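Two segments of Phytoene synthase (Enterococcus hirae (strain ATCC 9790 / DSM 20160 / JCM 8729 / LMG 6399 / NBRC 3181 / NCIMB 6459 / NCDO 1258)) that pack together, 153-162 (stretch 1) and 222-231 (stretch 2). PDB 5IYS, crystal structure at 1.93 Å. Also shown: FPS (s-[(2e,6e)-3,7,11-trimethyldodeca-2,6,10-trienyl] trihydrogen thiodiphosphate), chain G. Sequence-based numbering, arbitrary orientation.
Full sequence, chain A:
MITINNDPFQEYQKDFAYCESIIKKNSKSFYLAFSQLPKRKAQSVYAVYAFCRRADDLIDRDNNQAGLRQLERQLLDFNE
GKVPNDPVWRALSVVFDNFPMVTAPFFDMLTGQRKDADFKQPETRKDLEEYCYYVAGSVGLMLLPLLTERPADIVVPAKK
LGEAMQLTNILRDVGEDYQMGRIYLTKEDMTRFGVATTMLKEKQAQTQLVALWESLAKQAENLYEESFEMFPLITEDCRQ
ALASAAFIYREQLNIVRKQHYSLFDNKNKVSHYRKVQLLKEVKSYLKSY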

# COMPACT_ATOMS: atom_id res chain seq x y z
N ASP A 153 -17.10 -7.93 -7.21
CA ASP A 153 -18.10 -6.88 -6.94
C ASP A 153 -17.47 -5.51 -6.70
O ASP A 153 -18.07 -4.47 -6.96
N ILE A 154 -16.28 -5.49 -6.10
CA ILE A 154 -15.74 -4.21 -5.66
C ILE A 154 -14.28 -4.01 -6.05
O ILE A 154 -13.51 -3.40 -5.30
N VAL A 155 -13.88 -4.50 -7.21
CA VAL A 155 -12.49 -4.29 -7.62
C VAL A 155 -12.21 -2.80 -7.82
O VAL A 155 -11.10 -2.34 -7.58
N VAL A 156 -13.18 -2.07 -8.36
CA VAL A 156 -12.97 -0.66 -8.67
C VAL A 156 -12.64 0.19 -7.43
O VAL A 156 -11.64 0.90 -7.40
N PRO A 157 -13.49 0.12 -6.39
CA PRO A 157 -13.15 0.88 -5.19
C PRO A 157 -11.93 0.35 -4.46
O PRO A 157 -11.23 1.13 -3.83
N ALA A 158 -11.64 -0.94 -4.58
CA ALA A 158 -10.45 -1.48 -3.95
C ALA A 158 -9.23 -0.87 -4.59
O ALA A 158 -8.29 -0.45 -3.91
N LYS A 159 -9.22 -0.82 -5.92
CA LYS A 159 -8.09 -0.24 -6.63
C LYS A 159 -7.95 1.23 -6.28
O LYS A 159 -6.85 1.74 -6.23
N LYS A 160 -9.07 1.92 -6.10
CA LYS A 160 -9.00 3.32 -5.68
C LYS A 160 -8.32 3.51 -4.30
O LYS A 160 -7.65 4.53 -4.07
N LEU A 161 -8.58 2.62 -3.35
CA LEU A 161 -7.99 2.80 -2.01
C LEU A 161 -6.47 2.61 -2.10
O LEU A 161 -5.68 3.31 -1.45
N GLY A 162 -6.05 1.63 -2.88
CA GLY A 162 -4.60 1.41 -3.10
C GLY A 162 -3.95 2.60 -3.78
O GLY A 162 -2.87 3.06 -3.39
N ASN A 222 -10.20 12.46 -2.47
CA ASN A 222 -11.33 12.00 -3.27
C ASN A 222 -11.33 10.50 -3.48
O ASN A 222 -12.38 9.85 -3.39
N LEU A 223 -10.16 9.94 -3.76
CA LEU A 223 -10.07 8.50 -3.93
C LEU A 223 -10.34 7.70 -2.66
O LEU A 223 -10.94 6.62 -2.75
N TYR A 224 -9.84 8.17 -1.51
CA TYR A 224 -10.17 7.55 -0.23
C TYR A 224 -11.69 7.52 -0.12
O TYR A 224 -12.29 6.47 0.13
N GLU A 225 -12.30 8.69 -0.21
CA GLU A 225 -13.75 8.77 -0.07
C GLU A 225 -14.53 7.89 -1.05
O GLU A 225 -15.45 7.19 -0.64
N GLU A 226 -14.16 7.91 -2.32
CA GLU A 226 -14.74 7.00 -3.30
C GLU A 226 -14.59 5.53 -2.94
O GLU A 226 -15.53 4.76 -3.08
N SER A 227 -13.44 5.15 -2.41
CA SER A 227 -13.18 3.73 -2.15
C SER A 227 -14.08 3.21 -1.04
O SER A 227 -14.34 2.00 -0.97
N PHE A 228 -14.48 4.10 -0.14
CA PHE A 228 -15.33 3.74 1.00
C PHE A 228 -16.73 3.26 0.58
O PHE A 228 -17.43 2.61 1.35
N GLU A 229 -17.07 3.44 -0.70
CA GLU A 229 -18.28 2.85 -1.25
C GLU A 229 -18.33 1.32 -1.13
O GLU A 229 -19.42 0.73 -1.06
N MET A 230 -17.17 0.68 -1.02
CA MET A 230 -17.16 -0.78 -0.88
C MET A 230 -17.65 -1.28 0.47
O MET A 230 -17.94 -2.46 0.61
N PHE A 231 -17.77 -0.42 1.48
CA PHE A 231 -17.98 -0.96 2.84
C PHE A 231 -19.16 -1.90 3.03
O PHE A 231 -19.06 -2.92 3.74

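Two helical segments cross in a roughly antiparallel sense, at 148° with axes 7.9 Å apart, and a small residue sits where the backbones come closest: the CA atoms of Pro-157 and Ser-227 are just 4.2 Å apart. Ser-227 points toward the other stretch, and its CB lies 3.1 Å from Pro-157 O. Its p rotamer (chi1 75°) turns OG back to its own helix, where it donates a hydrogen bond to Tyr-224 O (OG to O, 2.8 Å). The hydroxyl is thereby satisfied without a partner across the interface, and OG can rest 3.6 Å from Leu-161 CB.

Met-230 covers the most surface. Pointing toward stretch 1 with chi1 p and chi2 t, it lays its length along several residues: its CB meets Ile-154 CG2 at 3.8 Å and Pro-157 CG at 3.9 Å, its SD lies 4.2 Å from Ala-158 N, and its CE reaches Leu-161 CD2 at 4.0 Å. A flexible thioether thus follows a helical surface that changes from residue to residue. Ile-154, at the N-cap position, also points in, with chi1 p and chi2 t.

Lys-160 guards the more open flank. It points toward stretch 2, with chi1 m and the remaining torsions t, so the chain is extended. Its CG passes 4.0 Å from Leu-223 CD2, and its NZ forms a salt bridge with Glu-226 (NZ to OE1, 2.9 Å). Glu-226 meets it with chi1 m and chi2 t.

Leu-161 leaves its backbone sideways, with chi1 t and chi2 p, and joins the contact to the ligand. Its CD1 packs obliquely against the Tyr-224 ring, 3.6 Å from CD1 of the tyrosine, while its CD2 also lies 3.7 Å from C12 of the farnesyl analogue FPS. Ala-158 CB, directed away from stretch 2, approaches FPS C14 at 3.8 Å.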

# COMPACT_ATOMS: atom_id res chain seq x y z
CB ASP A 153 -18.97 -7.24 -5.72
CG ASP A 153 -19.94 -8.37 -6.02
OD1 ASP A 153 -20.00 -8.79 -7.19
OD2 ASP A 153 -20.56 -8.89 -5.07
CB ILE A 154 -15.89 -4.04 -4.13
CG1 ILE A 154 -15.45 -5.31 -3.40
CG2 ILE A 154 -17.35 -3.70 -3.75
CD1 ILE A 154 -15.31 -5.13 -1.85
CB VAL A 155 -12.14 -5.01 -8.95
CG1 VAL A 155 -12.20 -6.54 -8.79
CG2 VAL A 155 -13.07 -4.53 -10.08
CB VAL A 156 -14.17 -0.10 -9.49
CG1 VAL A 156 -14.08 1.43 -9.57
CG2 VAL A 156 -14.14 -0.70 -10.91
CB PRO A 157 -14.40 0.75 -4.31
CG PRO A 157 -15.21 -0.37 -4.90
CD PRO A 157 -14.90 -0.29 -6.40
CB ALA A 158 -10.42 -2.97 -4.09
CB LYS A 159 -8.26 -0.38 -8.14
CG LYS A 159 -7.99 -1.79 -8.67
CD LYS A 159 -7.70 -1.74 -10.17
CE LYS A 159 -8.95 -1.84 -11.02
NZ LYS A 159 -8.61 -1.76 -12.48
CB LYS A 160 -10.39 3.95 -5.68
CG LYS A 160 -10.91 4.21 -7.13
CD LYS A 160 -12.34 4.73 -7.13
CE LYS A 160 -12.78 5.17 -8.52
NZ LYS A 160 -14.21 5.52 -8.38
CB LEU A 161 -8.55 1.77 -1.01
CG LEU A 161 -7.97 1.85 0.42
CD1 LEU A 161 -7.92 3.26 0.99
CD2 LEU A 161 -8.73 0.92 1.36
CB ASN A 222 -11.32 12.68 -4.65
CG ASN A 222 -11.71 14.15 -4.58
OD1 ASN A 222 -11.57 14.88 -5.56
ND2 ASN A 222 -12.23 14.58 -3.44
CB LEU A 223 -8.73 8.09 -4.52
CG LEU A 223 -8.44 8.63 -5.93
CD1 LEU A 223 -6.94 8.48 -6.18
CD2 LEU A 223 -9.23 7.81 -6.93
CB TYR A 224 -9.54 8.34 0.94
CG TYR A 224 -8.07 8.02 1.22
CD1 TYR A 224 -7.68 6.76 1.70
CD2 TYR A 224 -7.12 9.01 1.13
CE1 TYR A 224 -6.34 6.50 2.02
CE2 TYR A 224 -5.78 8.75 1.40
CZ TYR A 224 -5.40 7.50 1.85
OH TYR A 224 -4.06 7.29 2.19
CB GLU A 225 -14.23 10.23 -0.13
CG GLU A 225 -14.10 10.97 1.21
CD GLU A 225 -15.07 10.45 2.28
OE1 GLU A 225 -16.20 10.06 1.92
OE2 GLU A 225 -14.70 10.40 3.48
CB GLU A 226 -14.24 7.27 -4.72
CG GLU A 226 -14.59 8.66 -5.28
CD GLU A 226 -13.75 9.02 -6.49
OE1 GLU A 226 -13.42 8.09 -7.25
OE2 GLU A 226 -13.39 10.21 -6.65
CB SER A 227 -11.70 3.47 -1.79
OG SER A 227 -11.42 3.91 -0.46
CB PHE A 228 -15.46 4.90 2.00
CG PHE A 228 -14.16 5.34 2.63
CD1 PHE A 228 -13.01 4.57 2.52
CD2 PHE A 228 -14.07 6.58 3.27
CE1 PHE A 228 -11.83 4.94 3.17
CE2 PHE A 228 -12.90 6.98 3.91
CZ PHE A 228 -11.76 6.17 3.84
CB GLU A 229 -18.33 3.23 -2.72
CG GLU A 229 -19.51 2.69 -3.48
CD GLU A 229 -19.49 3.18 -4.92
OE1 GLU A 229 -19.41 4.42 -5.13
OE2 GLU A 229 -19.50 2.32 -5.84
CB MET A 230 -15.78 -1.36 -1.18
CG MET A 230 -14.74 -1.01 -0.16
SD MET A 230 -13.12 -1.63 -0.72
CE MET A 230 -12.16 -0.19 -0.29
CB PHE A 231 -17.90 0.12 3.93
CG PHE A 231 -16.49 0.60 4.19
CD1 PHE A 231 -15.46 -0.30 4.40
CD2 PHE A 231 -16.19 1.96 4.22
CE1 PHE A 231 -14.16 0.14 4.63
CE2 PHE A 231 -14.90 2.41 4.49
CZ PHE A 231 -13.88 1.50 4.62
C1 FPS G . 2.67 1.39 2.31
S1 FPS G . 3.53 -0.07 2.77
C2 FPS G . 1.52 0.84 1.48
C3 FPS G . 1.00 1.45 0.40
C4 FPS G . 1.52 2.79 -0.05
C5 FPS G . -0.15 0.84 -0.37
C6 FPS G . -0.64 -0.51 0.15
C7 FPS G . -2.00 -0.80 -0.45
C8 FPS G . -2.97 -1.42 0.24
C10 FPS G . -4.24 -1.76 -0.51
C9 FPS G . -2.82 -1.85 1.68
C11 FPS G . -5.44 -1.16 0.23
C12 FPS G . -6.74 -1.63 -0.39
C13 FPS G . -7.46 -2.70 0.04
C14 FPS G . -8.76 -3.05 -0.63
C15 FPS G . -7.01 -3.54 1.21
PA FPS G . 4.73 0.25 4.42
O1A FPS G . 4.94 -0.99 5.17
O2A FPS G . 6.14 0.58 3.70
O3A FPS G . 4.38 1.53 5.30
PB FPS G . 5.05 2.93 4.82
O1B FPS G . 6.32 3.19 5.57
O2B FPS G . 3.94 3.93 5.04
O3B FPS G . 5.41 2.95 3.35